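Local coordinates for protein racemase (Pseudovibrio sp. JE062, PDB 3MKC) that belongs to the mandelate racemase and muconate lactonizing enzyme family, joining an N-terminal capping domain to an enolase-type barrel domain, at residues Gln29-Val34 and Asn315-Ile320; Glu47-Pro52 and Tyr288-Gly293; Phe17-Tyr22 and Ala54-Ala59; Tyr43-Ala48 and Ile376-Glu381. One frame throughout, in Å; residues are numbered along the deposited sequence.

Contact 1 of 4, residues Gln29-Val34 and Asn315-Ile320; sequences QNTVVV and NWKTGI
The flat peptide carbonyl of Asn30 receives the ammonium group of Lys317 at a slant: NZ of Lys317 lies 3.1 Å from O of Asn30, tilted 31° out of the carbonyl plane, with a C=O...N angle of 133°. The side-chain amide of Asn30 is more distant, its OD1 4.0 Å from NZ of Lys317, too long for a bond. What holds NZ besides is Asp49, through a salt bridge. The lysine chain kinks at chi2 (-51°), and beyond the kink its methylenes run obliquely across Thr31, CE of Lys317 coming to 3.7 Å from OG1 of Thr31. That hydroxyl is itself bonded to Glu47.

Next to it Thr31 and Thr318 reach toward each other tip to tip, CG2 of Thr31 being 3.9 Å from CG2 of Thr318. With its methyl given to Thr31, Thr318 keeps its hydroxyl for two other partners: it bonds to Glu47, and it accepts from Ile320, N of Ile320 lying 3.2 Å from OG1 of Thr318. Thr318 stands at the N-cap of helix 319-331, and this second bond caps it. At the second residue of the helix, Ile320 meets Val33 at about a right angle, CD1 of Ile320 touching CG2 of Val33 at 4.0 Å.

Segment 315-320 runs from the barrel loop after strand 310-311 into the start of helix 319-331. It lies against strand 29-38, the middle strand of the three-stranded antiparallel sheet, which is flanked by strands 12-22 and 43-48; Leu45 and Glu47 of the latter pack against Val33 and Ile320 respectively.

Contact 2 of 4, residues Glu47-Pro52 and Tyr288-Gly293; sequences EADGSP and YNRCGG
Asp49 and Arg290 cross obliquely, with the carboxylate and guanidinium planes turned 68° apart. The approach is unequal: OD2 of Asp49 lies in the guanidinium plane, at its edge, whereas NH1 of Arg290 comes to OD2 from the anti side, 28° out of the carboxylate plane. The salt bridge is short, NH1 of Arg290 to OD2 of Asp49 measuring 2.8 Å. CD of Arg290 rests 3.4 Å from OD2 of Asp49, and the bend at chi3 turns NE off the line of the chain beyond it. NH2 goes on to the carbonyl of Met265, which ties the guanidinium at a second point.

Asn289 meets the base of the aspartate instead, its amide plane 55° from the carboxylate; OD1 of Asn289 is 3.2 Å from CB of Asp49. The backbones join here too, N of Asp49 donating to O of Asn289 at 3.1 Å. This is an interface between the two domains of the enolase superfamily fold: residues just past strand 43-48 of the capping domain meet the barrel loop between strand 283-284 and helix 293-306.

The other aspartate oxygen, OD1, serves Lys317 through a salt bridge and takes a weak bond from the backbone of Gly50, N to OD1 3.0 Å. Earlier along the strand, CB of Asn289 comes to 3.1 Å from O of Glu47, a buried oxygen with no partner in the model. The Glu47 carboxylate and the Asn289 amide nitrogen both bond to the hydroxyl of Thr321, while Phe105 of helix 102-122 packs against both Asp49 and Arg290.

Contact 3 of 4, residues Phe17-Tyr22 and Ala54-Ala59; sequences FIPVNY and AILAYA
Phe17 leaves strand 12-22 pointing at helix 52-59, and its CB already touches the helix, lying 4.1 Å from CD1 of Leu56. CG sits anti to the carbonyl carbon (chi1 -85°), which starts the ring off beside the backbone N, and from CG outward one face of the ring is covered by the methyl of Ala59. That CB is 3.6 Å from the ring centroid and 18° off the ring normal, a CH-pi contact offset toward the rim; its closest ring atom is CD2 of Phe17, at 3.5 Å, and CE2 is still 3.9 Å away. On the other branch of the ring CD1 of Phe17 meets CG2 of Ile55 at 3.7 Å, and the next atom, CE1, lies 4.0 Å from the same CG2. Ile55 and Ala59 are one turn apart, linked by a helical backbone bond, and between them they supply two methyls to a single ring.

Leu56 takes the backbone side. Its CD1 comes to 3.3 Å from O of Phe17, while CD2 of Leu56 turns to Pro19 and touches its CG at 3.8 Å, the two side chains crossing at about a right angle. Apart from that carbonyl oxygen the touching atoms are carbons, in van der Waals contact.

The helix segment runs nearly antiparallel to the strand segment, 169° between their directions. Within the capping domain it covers one face of the antiparallel sheet, where Val32 and Val34 of strand 29-38 also touch the phenyl ring and Ala106 and Ile110 of helix 102-122 pack against it further.

Contact 4 of 4, residues Tyr43-Ala48 and Ile376-Glu381; sequences YGLGEA and IDLNQE
OD1 of Asp377 is gripped by two donors. The hydroxyl of Tyr43 donates to it in a short bond, OH of Tyr43 to OD1 of Asp377 being 2.5 Å, on the syn lone pair. The backbone of the next residue comes from above the carboxylate plane, 37° out of it, with N of Leu378 at 2.9 Å from OD1 of Asp377. Two bonds on one oxygen fix the turn of the carboxylate. The aspartate and the tyrosine cross at about a right angle as side chains, their planes 47° apart, and OD1 sits at the edge of the tyrosine ring, close to its plane. CG of Tyr43 lies between the backbone N and the carbonyl carbon (chi1 61°), and it is from this position that the ring extends to bring OH to Asp377.

Tyr43 begins strand 43-48, an outer strand of the three-stranded antiparallel sheet in the capping domain. Asp377 and Leu378 form a short strand near the C-terminal end of the chain, paired antiparallel with strand 355-356, so this contact brings a late segment back onto the N-terminal sheet.

Two residues along from Tyr43, on the same side of the strand, Leu45 packs beside the polar pair. Its CD1 branch rests on the backbone, 3.8 Å from CA of Asp377, and reaches CG of Leu378 at 3.9 Å; its CD2 branch lies 4.0 Å from CD1 of Leu378, the two leucines passing at a slant. Lys35 and Lys120 both make cation-pi contacts with the tyrosine ring, and Ile376 packs on Ile320 and Ala323 of helix 319-331.

From the N terminus, strand 12-22 starts contact 3, which closes first, on helix 52-59, a short loop wholly within the capping domain. Before it closes, strand 29-38 opens contact 1 and strand 43-48 opens contacts 2 and 4, which share Glu47 and Ala48. Contact 3 therefore crosses the other three. The barrel domain then answers in order: 288-293 closes contact 2, 315-320 closes contact 1 with contact 2 nested inside it, and 376-381 closes contact 4 last, crossing contact 1. Contacts 1, 2 and 4 tie two barrel loops and the C-terminal segment to the small N-terminal sheet and its edge, while contact 3 holds helix 52-59 on it.

Contact 1 of 4, residues Gln29-Val34 and Asn315-Ile320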
loop_
_atom_site.group_PDB
_atom_site.type_symbol
_atom_site.label_atom_id
_atom_site.label_comp_id
_atom_site.label_asym_id
_atom_site.label_seq_id
_atom_site.Cartn_x
_atom_site.Cartn_y
_atom_site.Cartn_z
ATOM N N GLN A 29 13.630 0.950 -10.360
ATOM C CA GLN A 29 12.172 0.990 -10.270
ATOM C C GLN A 29 11.568 -0.095 -11.137
ATOM O O GLN A 29 11.990 -0.303 -12.274
ATOM C CB GLN A 29 11.639 2.333 -10.770
ATOM C CG GLN A 29 12.532 3.511 -10.459
ATOM C CD GLN A 29 12.121 4.756 -11.210
ATOM O OE1 GLN A 29 12.882 5.721 -11.285
ATOM N NE2 GLN A 29 10.911 4.747 -11.767
ATOM N N ASN A 30 10.559 -0.774 -10.615
ATOM C CA ASN A 30 9.920 -1.815 -11.383
ATOM C C ASN A 30 8.616 -2.239 -10.746
ATOM O O ASN A 30 8.292 -1.852 -9.623
ATOM C CB ASN A 30 10.855 -3.024 -11.518
ATOM C CG ASN A 30 11.271 -3.590 -10.176
ATOM O OD1 ASN A 30 10.427 -3.907 -9.340
ATOM N ND2 ASN A 30 12.575 -3.723 -9.964
ATOM N N THR A 31 7.859 -3.028 -11.491
ATOM C CA THR A 31 6.603 -3.541 -11.008
ATOM C C THR A 31 6.186 -4.683 -11.915
ATOM O O THR A 31 6.878 -5.022 -12.885
ATOM C CB THR A 31 5.500 -2.460 -11.007
ATOM O OG1 THR A 31 4.354 -2.961 -10.307
ATOM C CG2 THR A 31 5.088 -2.099 -12.438
ATOM N N VAL A 32 5.062 -5.292 -11.579
ATOM C CA VAL A 32 4.541 -6.376 -12.372
ATOM C C VAL A 32 3.073 -6.086 -12.579
ATOM O O VAL A 32 2.265 -6.241 -11.667
ATOM C CB VAL A 32 4.709 -7.718 -11.657
ATOM C CG1 VAL A 32 4.219 -8.834 -12.545
ATOM C CG2 VAL A 32 6.169 -7.920 -11.291
ATOM N N VAL A 33 2.733 -5.630 -13.777
ATOM C CA VAL A 33 1.345 -5.335 -14.080
ATOM C C VAL A 33 0.589 -6.633 -14.277
ATOM O O VAL A 33 1.093 -7.565 -14.903
ATOM C CB VAL A 33 1.212 -4.502 -15.369
ATOM C CG1 VAL A 33 -0.261 -4.289 -15.697
ATOM C CG2 VAL A 33 1.919 -3.171 -15.200
ATOM N N VAL A 34 -0.610 -6.704 -13.716
ATOM C CA VAL A 34 -1.444 -7.877 -13.879
ATOM C C VAL A 34 -2.652 -7.454 -14.708
ATOM O O VAL A 34 -3.436 -6.602 -14.286
ATOM C CB VAL A 34 -1.936 -8.425 -12.530
ATOM C CG1 VAL A 34 -2.890 -9.593 -12.768
ATOM C CG2 VAL A 34 -0.753 -8.859 -11.683
ATOM N N ASN A 315 1.911 2.037 0.572
ATOM C CA ASN A 315 1.703 2.312 -0.838
ATOM C C ASN A 315 2.915 2.999 -1.452
ATOM O O ASN A 315 3.142 4.191 -1.240
ATOM C CB ASN A 315 0.448 3.173 -1.020
ATOM C CG ASN A 315 0.295 3.693 -2.440
ATOM O OD1 ASN A 315 0.864 3.139 -3.377
ATOM N ND2 ASN A 315 -0.489 4.754 -2.603
ATOM N N TRP A 316 3.696 2.223 -2.196
ATOM C CA TRP A 316 4.878 2.734 -2.872
ATOM C C TRP A 316 5.172 1.910 -4.122
ATOM O O TRP A 316 6.137 1.149 -4.170
ATOM C CB TRP A 316 6.090 2.720 -1.935
ATOM C CG TRP A 316 7.257 3.464 -2.501
ATOM C CD1 TRP A 316 8.256 2.958 -3.288
ATOM C CD2 TRP A 316 7.504 4.870 -2.392
ATOM N NE1 TRP A 316 9.107 3.966 -3.680
ATOM C CE2 TRP A 316 8.669 5.150 -3.145
ATOM C CE3 TRP A 316 6.852 5.923 -1.734
ATOM C CZ2 TRP A 316 9.197 6.442 -3.259
ATOM C CZ3 TRP A 316 7.378 7.212 -1.848
ATOM C CH2 TRP A 316 8.541 7.458 -2.607
ATOM N N LYS A 317 4.309 2.055 -5.123
ATOM C CA LYS A 317 4.462 1.355 -6.393
ATOM C C LYS A 317 4.169 2.348 -7.511
ATOM O O LYS A 317 4.776 3.413 -7.560
ATOM C CB LYS A 317 3.499 0.171 -6.498
ATOM C CG LYS A 317 4.092 -1.189 -6.166
ATOM C CD LYS A 317 5.384 -1.484 -6.922
ATOM C CE LYS A 317 5.719 -2.963 -6.824
ATOM N NZ LYS A 317 7.127 -3.293 -7.167
ATOM N N THR A 318 3.230 2.008 -8.390
ATOM C CA THR A 318 2.892 2.896 -9.500
ATOM C C THR A 318 1.503 3.496 -9.361
ATOM O O THR A 318 0.885 3.417 -8.300
ATOM C CB THR A 318 2.975 2.170 -10.856
ATOM O OG1 THR A 318 1.845 1.309 -11.018
ATOM C CG2 THR A 318 4.252 1.351 -10.937
ATOM N N GLY A 319 1.018 4.099 -10.443
ATOM C CA GLY A 319 -0.297 4.708 -10.420
ATOM C C GLY A 319 -1.411 3.693 -10.247
ATOM O O GLY A 319 -2.532 4.046 -9.885
ATOM N N ILE A 320 -1.110 2.424 -10.507
ATOM C CA ILE A 320 -2.116 1.380 -10.369
ATOM C C ILE A 320 -2.517 1.210 -8.903
ATOM O O ILE A 320 -3.701 1.146 -8.571
ATOM C CB ILE A 320 -1.598 0.037 -10.913
ATOM C CG1 ILE A 320 -1.249 0.183 -12.402
ATOM C CG2 ILE A 320 -2.655 -1.041 -10.728
ATOM C CD1 ILE A 320 -0.756 -1.101 -13.051
#

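Contact 2 of 4, residues Glu47-Pro52 and Tyr288-Gly293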
loop_
_atom_site.group_PDB
_atom_site.type_symbol
_atom_site.label_atom_id
_atom_site.label_comp_id
_atom_site.label_asym_id
_atom_site.label_seq_id
_atom_site.Cartn_x
_atom_site.Cartn_y
_atom_site.Cartn_z
ATOM N N GLU A 47 -1.412 -4.756 -9.838
ATOM C CA GLU A 47 0.028 -4.925 -9.864
ATOM C C GLU A 47 0.485 -5.664 -8.616
ATOM O O GLU A 47 -0.144 -5.566 -7.557
ATOM C CB GLU A 47 0.747 -3.576 -10.023
ATOM C CG GLU A 47 0.776 -2.683 -8.811
ATOM C CD GLU A 47 1.444 -1.349 -9.101
ATOM O OE1 GLU A 47 2.275 -1.278 -10.031
ATOM O OE2 GLU A 47 1.147 -0.370 -8.390
ATOM N N ALA A 48 1.562 -6.428 -8.769
ATOM C CA ALA A 48 2.118 -7.224 -7.684
ATOM C C ALA A 48 3.523 -6.779 -7.302
ATOM O O ALA A 48 4.302 -6.343 -8.152
ATOM C CB ALA A 48 2.135 -8.694 -8.094
ATOM N N ASP A 49 3.845 -6.893 -6.016
ATOM C CA ASP A 49 5.168 -6.516 -5.530
ATOM C C ASP A 49 6.111 -7.705 -5.757
ATOM O O ASP A 49 5.668 -8.774 -6.183
ATOM C CB ASP A 49 5.087 -6.167 -4.042
ATOM C CG ASP A 49 6.294 -5.392 -3.555
ATOM O OD1 ASP A 49 6.996 -4.775 -4.384
ATOM O OD2 ASP A 49 6.531 -5.388 -2.334
ATOM N N GLY A 50 7.399 -7.501 -5.486
ATOM C CA GLY A 50 8.390 -8.556 -5.651
ATOM C C GLY A 50 9.235 -8.441 -6.911
ATOM O O GLY A 50 8.888 -7.706 -7.840
ATOM N N SER A 51 10.350 -9.164 -6.947
ATOM C CA SER A 51 11.219 -9.141 -8.120
ATOM C C SER A 51 10.371 -9.561 -9.317
ATOM O O SER A 51 9.827 -10.661 -9.348
ATOM C CB SER A 51 12.386 -10.110 -7.933
ATOM O OG SER A 51 13.234 -9.686 -6.880
ATOM N N PRO A 52 10.244 -8.678 -10.318
ATOM C CA PRO A 52 9.441 -8.992 -11.506
ATOM C C PRO A 52 9.711 -10.364 -12.119
ATOM O O PRO A 52 8.777 -11.089 -12.449
ATOM C CB PRO A 52 9.780 -7.851 -12.461
ATOM C CG PRO A 52 9.998 -6.698 -11.526
ATOM C CD PRO A 52 10.822 -7.326 -10.412
ATOM N N TYR A 288 -1.293 -3.163 -0.380
ATOM C CA TYR A 288 -2.256 -3.554 -1.406
ATOM C C TYR A 288 -1.729 -4.652 -2.311
ATOM O O TYR A 288 -2.421 -5.631 -2.596
ATOM C CB TYR A 288 -2.594 -2.363 -2.312
ATOM C CG TYR A 288 -3.081 -1.129 -1.605
ATOM C CD1 TYR A 288 -4.436 -0.946 -1.333
ATOM C CD2 TYR A 288 -2.187 -0.137 -1.207
ATOM C CE1 TYR A 288 -4.891 0.193 -0.680
ATOM C CE2 TYR A 288 -2.632 1.006 -0.553
ATOM C CZ TYR A 288 -3.985 1.164 -0.289
ATOM O OH TYR A 288 -4.426 2.278 0.393
ATOM N N ASN A 289 -0.501 -4.470 -2.779
ATOM C CA ASN A 289 0.093 -5.410 -3.714
ATOM C C ASN A 289 0.936 -6.507 -3.083
ATOM O O ASN A 289 1.719 -7.169 -3.772
ATOM C CB ASN A 289 0.920 -4.639 -4.754
ATOM C CG ASN A 289 1.921 -3.692 -4.119
ATOM O OD1 ASN A 289 2.772 -4.109 -3.331
ATOM N ND2 ASN A 289 1.822 -2.403 -4.458
ATOM N N ARG A 290 0.767 -6.708 -1.778
ATOM C CA ARG A 290 1.517 -7.738 -1.073
ATOM C C ARG A 290 0.643 -8.675 -0.246
ATOM O O ARG A 290 0.740 -9.899 -0.359
ATOM C CB ARG A 290 2.532 -7.108 -0.108
ATOM C CG ARG A 290 3.713 -6.381 -0.735
ATOM C CD ARG A 290 4.523 -5.682 0.363
ATOM N NE ARG A 290 5.144 -6.622 1.297
ATOM C CZ ARG A 290 6.300 -7.244 1.075
ATOM N NH1 ARG A 290 6.967 -7.020 -0.049
ATOM N NH2 ARG A 290 6.787 -8.091 1.975
ATOM N N CYS A 291 -0.214 -8.083 0.583
ATOM C CA CYS A 291 -1.024 -8.844 1.533
ATOM C C CYS A 291 -2.257 -9.608 1.109
ATOM O O CYS A 291 -2.827 -10.323 1.928
ATOM C CB CYS A 291 -1.426 -7.935 2.694
ATOM S SG CYS A 291 -2.839 -6.870 2.322
ATOM N N GLY A 292 -2.676 -9.474 -0.146
ATOM C CA GLY A 292 -3.870 -10.174 -0.584
ATOM C C GLY A 292 -4.839 -9.237 -1.291
ATOM O O GLY A 292 -5.994 -9.581 -1.496
ATOM N N GLY A 293 -4.371 -8.039 -1.635
ATOM C CA GLY A 293 -5.210 -7.085 -2.354
ATOM C C GLY A 293 -6.279 -6.371 -1.549
ATOM O O GLY A 293 -6.266 -6.403 -0.316
#

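Contact 3 of 4, residues Phe17-Tyr22 and Ala54-Ala59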
loop_
_atom_site.group_PDB
_atom_site.type_symbol
_atom_site.label_atom_id
_atom_site.label_comp_id
_atom_site.label_asym_id
_atom_site.label_seq_id
_atom_site.Cartn_x
_atom_site.Cartn_y
_atom_site.Cartn_z
ATOM N N PHE A 17 0.803 -11.594 -16.585
ATOM C CA PHE A 17 1.685 -10.916 -15.649
ATOM C C PHE A 17 2.726 -10.219 -16.515
ATOM O O PHE A 17 3.461 -10.864 -17.258
ATOM C CB PHE A 17 2.328 -11.933 -14.700
ATOM C CG PHE A 17 1.468 -12.269 -13.501
ATOM C CD1 PHE A 17 1.791 -11.778 -12.241
ATOM C CD2 PHE A 17 0.315 -13.037 -13.645
ATOM C CE1 PHE A 17 0.979 -12.042 -11.136
ATOM C CE2 PHE A 17 -0.508 -13.309 -12.545
ATOM C CZ PHE A 17 -0.171 -12.805 -11.287
ATOM N N ILE A 18 2.781 -8.896 -16.416
ATOM C CA ILE A 18 3.686 -8.111 -17.239
ATOM C C ILE A 18 4.787 -7.388 -16.491
ATOM O O ILE A 18 4.567 -6.324 -15.919
ATOM C CB ILE A 18 2.888 -7.070 -18.049
ATOM C CG1 ILE A 18 1.824 -7.782 -18.881
ATOM C CG2 ILE A 18 3.828 -6.251 -18.927
ATOM C CD1 ILE A 18 0.814 -6.855 -19.517
ATOM N N PRO A 19 5.998 -7.958 -16.493
ATOM C CA PRO A 19 7.151 -7.356 -15.816
ATOM C C PRO A 19 7.463 -5.987 -16.415
ATOM O O PRO A 19 7.512 -5.842 -17.633
ATOM C CB PRO A 19 8.272 -8.356 -16.094
ATOM C CG PRO A 19 7.543 -9.661 -16.173
ATOM C CD PRO A 19 6.322 -9.308 -16.986
ATOM N N VAL A 20 7.661 -4.983 -15.568
ATOM C CA VAL A 20 7.985 -3.649 -16.055
ATOM C C VAL A 20 9.214 -3.125 -15.322
ATOM O O VAL A 20 9.189 -2.926 -14.106
ATOM C CB VAL A 20 6.811 -2.665 -15.850
ATOM C CG1 VAL A 20 7.199 -1.282 -16.373
ATOM C CG2 VAL A 20 5.567 -3.175 -16.575
ATOM N N ASN A 21 10.292 -2.909 -16.070
ATOM C CA ASN A 21 11.543 -2.420 -15.500
ATOM C C ASN A 21 11.978 -1.121 -16.164
ATOM O O ASN A 21 12.036 -1.032 -17.393
ATOM C CB ASN A 21 12.648 -3.464 -15.679
ATOM C CG ASN A 21 12.436 -4.694 -14.819
ATOM O OD1 ASN A 21 12.597 -4.646 -13.598
ATOM N ND2 ASN A 21 12.067 -5.806 -15.453
ATOM N N TYR A 22 12.274 -0.116 -15.349
ATOM C CA TYR A 22 12.724 1.173 -15.860
ATOM C C TYR A 22 14.202 1.337 -15.529
ATOM O O TYR A 22 14.610 1.158 -14.382
ATOM C CB TYR A 22 11.942 2.319 -15.220
ATOM C CG TYR A 22 12.329 3.671 -15.775
ATOM C CD1 TYR A 22 11.779 4.140 -16.965
ATOM C CD2 TYR A 22 13.291 4.456 -15.137
ATOM C CE1 TYR A 22 12.178 5.362 -17.513
ATOM C CE2 TYR A 22 13.699 5.675 -15.675
ATOM C CZ TYR A 22 13.137 6.122 -16.862
ATOM O OH TYR A 22 13.536 7.328 -17.404
ATOM N N ALA A 54 10.947 -13.038 -10.670
ATOM C CA ALA A 54 10.539 -14.113 -9.773
ATOM C C ALA A 54 9.022 -14.234 -9.837
ATOM O O ALA A 54 8.475 -15.332 -9.873
ATOM C CB ALA A 54 10.988 -13.812 -8.350
ATOM N N ILE A 55 8.343 -13.092 -9.875
ATOM C CA ILE A 55 6.887 -13.086 -9.949
ATOM C C ILE A 55 6.403 -13.721 -11.251
ATOM O O ILE A 55 5.487 -14.546 -11.248
ATOM C CB ILE A 55 6.341 -11.652 -9.838
ATOM C CG1 ILE A 55 6.658 -11.094 -8.449
ATOM C CG2 ILE A 55 4.840 -11.634 -10.084
ATOM C CD1 ILE A 55 6.011 -11.852 -7.321
ATOM N N LEU A 56 7.014 -13.336 -12.368
ATOM C CA LEU A 56 6.624 -13.901 -13.657
ATOM C C LEU A 56 6.787 -15.423 -13.638
ATOM O O LEU A 56 5.911 -16.158 -14.097
ATOM C CB LEU A 56 7.475 -13.305 -14.785
ATOM C CG LEU A 56 7.090 -13.709 -16.212
ATOM C CD1 LEU A 56 5.741 -13.103 -16.556
ATOM C CD2 LEU A 56 8.149 -13.229 -17.199
ATOM N N ALA A 57 7.909 -15.898 -13.097
ATOM C CA ALA A 57 8.156 -17.339 -13.045
ATOM C C ALA A 57 7.096 -18.031 -12.198
ATOM O O ALA A 57 6.567 -19.077 -12.574
ATOM C CB ALA A 57 9.543 -17.615 -12.484
ATOM N N TYR A 58 6.778 -17.434 -11.054
ATOM C CA TYR A 58 5.781 -18.012 -10.165
ATOM C C TYR A 58 4.430 -18.099 -10.864
ATOM O O TYR A 58 3.702 -19.086 -10.727
ATOM C CB TYR A 58 5.642 -17.160 -8.900
ATOM C CG TYR A 58 4.600 -17.688 -7.948
ATOM C CD1 TYR A 58 4.876 -18.771 -7.114
ATOM C CD2 TYR A 58 3.319 -17.143 -7.917
ATOM C CE1 TYR A 58 3.898 -19.299 -6.275
ATOM C CE2 TYR A 58 2.335 -17.668 -7.082
ATOM C CZ TYR A 58 2.630 -18.743 -6.269
ATOM O OH TYR A 58 1.648 -19.283 -5.470
ATOM N N ALA A 59 4.107 -17.055 -11.617
ATOM C CA ALA A 59 2.841 -16.979 -12.328
ATOM C C ALA A 59 2.752 -17.972 -13.478
ATOM O O ALA A 59 1.668 -18.224 -13.994
ATOM C CB ALA A 59 2.627 -15.561 -12.841
#

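Contact 4 of 4, residues Tyr43-Ala48 and Ile376-Glu381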
loop_
_atom_site.group_PDB
_atom_site.type_symbol
_atom_site.label_atom_id
_atom_site.label_comp_id
_atom_site.label_asym_id
_atom_site.label_seq_id
_atom_site.Cartn_x
_atom_site.Cartn_y
_atom_site.Cartn_z
ATOM N N TYR A 43 -10.681 -5.501 -19.912
ATOM C CA TYR A 43 -9.649 -5.927 -18.974
ATOM C C TYR A 43 -9.530 -5.063 -17.723
ATOM O O TYR A 43 -10.011 -3.926 -17.677
ATOM C CB TYR A 43 -8.292 -6.003 -19.688
ATOM C CG TYR A 43 -7.803 -4.692 -20.253
ATOM C CD1 TYR A 43 -7.256 -3.716 -19.424
ATOM C CD2 TYR A 43 -7.880 -4.427 -21.625
ATOM C CE1 TYR A 43 -6.791 -2.509 -19.940
ATOM C CE2 TYR A 43 -7.420 -3.221 -22.152
ATOM C CZ TYR A 43 -6.874 -2.268 -21.304
ATOM O OH TYR A 43 -6.375 -1.088 -21.809
ATOM N N GLY A 44 -8.903 -5.640 -16.704
ATOM C CA GLY A 44 -8.688 -4.963 -15.442
ATOM C C GLY A 44 -7.199 -4.963 -15.155
ATOM O O GLY A 44 -6.489 -5.914 -15.503
ATOM N N LEU A 45 -6.727 -3.906 -14.510
ATOM C CA LEU A 45 -5.316 -3.765 -14.202
ATOM C C LEU A 45 -5.029 -3.755 -12.709
ATOM O O LEU A 45 -5.722 -3.099 -11.937
ATOM C CB LEU A 45 -4.786 -2.466 -14.811
ATOM C CG LEU A 45 -4.895 -2.360 -16.333
ATOM C CD1 LEU A 45 -4.638 -0.934 -16.774
ATOM C CD2 LEU A 45 -3.902 -3.317 -16.972
ATOM N N GLY A 46 -3.994 -4.492 -12.325
ATOM C CA GLY A 46 -3.576 -4.552 -10.938
ATOM C C GLY A 46 -2.071 -4.670 -10.984
ATOM O O GLY A 46 -1.492 -4.653 -12.065
ATOM N N GLU A 47 -1.412 -4.756 -9.838
ATOM C CA GLU A 47 0.028 -4.925 -9.864
ATOM C C GLU A 47 0.485 -5.664 -8.616
ATOM O O GLU A 47 -0.144 -5.566 -7.557
ATOM C CB GLU A 47 0.747 -3.576 -10.023
ATOM C CG GLU A 47 0.776 -2.683 -8.811
ATOM C CD GLU A 47 1.444 -1.349 -9.101
ATOM O OE1 GLU A 47 2.275 -1.278 -10.031
ATOM O OE2 GLU A 47 1.147 -0.370 -8.390
ATOM N N ALA A 48 1.562 -6.428 -8.769
ATOM C CA ALA A 48 2.118 -7.224 -7.684
ATOM C C ALA A 48 3.523 -6.779 -7.302
ATOM O O ALA A 48 4.302 -6.343 -8.152
ATOM C CB ALA A 48 2.135 -8.694 -8.094
ATOM N N ILE A 376 -8.244 3.663 -14.505
ATOM C CA ILE A 376 -6.902 3.813 -15.039
ATOM C C ILE A 376 -6.693 2.957 -16.271
ATOM O O ILE A 376 -7.454 2.019 -16.536
ATOM C CB ILE A 376 -5.827 3.394 -14.016
ATOM C CG1 ILE A 376 -6.139 1.989 -13.496
ATOM C CG2 ILE A 376 -5.739 4.415 -12.893
ATOM C CD1 ILE A 376 -5.082 1.448 -12.544
ATOM N N ASP A 377 -5.650 3.290 -17.022
ATOM C CA ASP A 377 -5.303 2.529 -18.207
ATOM C C ASP A 377 -3.809 2.656 -18.455
ATOM O O ASP A 377 -3.174 3.637 -18.051
ATOM C CB ASP A 377 -6.086 3.023 -19.422
ATOM C CG ASP A 377 -6.313 1.926 -20.450
ATOM O OD1 ASP A 377 -5.787 0.806 -20.256
ATOM O OD2 ASP A 377 -7.017 2.181 -21.449
ATOM N N LEU A 378 -3.248 1.651 -19.113
ATOM C CA LEU A 378 -1.825 1.637 -19.408
ATOM C C LEU A 378 -1.441 2.661 -20.455
ATOM O O LEU A 378 -2.167 2.877 -21.428
ATOM C CB LEU A 378 -1.398 0.259 -19.909
ATOM C CG LEU A 378 -1.448 -0.914 -18.936
ATOM C CD1 LEU A 378 -1.182 -2.204 -19.700
ATOM C CD2 LEU A 378 -0.419 -0.711 -17.835
ATOM N N ASN A 379 -0.290 3.286 -20.245
ATOM C CA ASN A 379 0.245 4.257 -21.182
ATOM C C ASN A 379 1.116 3.443 -22.145
ATOM O O ASN A 379 2.295 3.200 -21.879
ATOM C CB ASN A 379 1.088 5.282 -20.431
ATOM C CG ASN A 379 1.784 6.245 -21.356
ATOM O OD1 ASN A 379 1.678 6.136 -22.579
ATOM N ND2 ASN A 379 2.507 7.198 -20.780
ATOM N N GLN A 380 0.529 3.023 -23.261
ATOM C CA GLN A 380 1.234 2.196 -24.238
ATOM C C GLN A 380 2.546 2.763 -24.779
ATOM O O GLN A 380 3.528 2.031 -24.896
ATOM C CB GLN A 380 0.301 1.856 -25.401
ATOM C CG GLN A 380 -1.030 1.270 -24.967
ATOM C CD GLN A 380 -1.856 0.772 -26.138
ATOM O OE1 GLN A 380 -2.048 1.483 -27.127
ATOM N NE2 GLN A 380 -2.356 -0.454 -26.028
ATOM N N GLU A 381 2.571 4.050 -25.119
ATOM C CA GLU A 381 3.800 4.652 -25.636
ATOM C C GLU A 381 4.939 4.451 -24.643
ATOM O O GLU A 381 6.077 4.179 -25.026
ATOM C CB GLU A 381 3.625 6.154 -25.886
ATOM C CG GLU A 381 2.719 6.519 -27.049
ATOM C CD GLU A 381 2.899 7.968 -27.488
ATOM O OE1 GLU A 381 2.743 8.875 -26.645
ATOM O OE2 GLU A 381 3.201 8.200 -28.679
#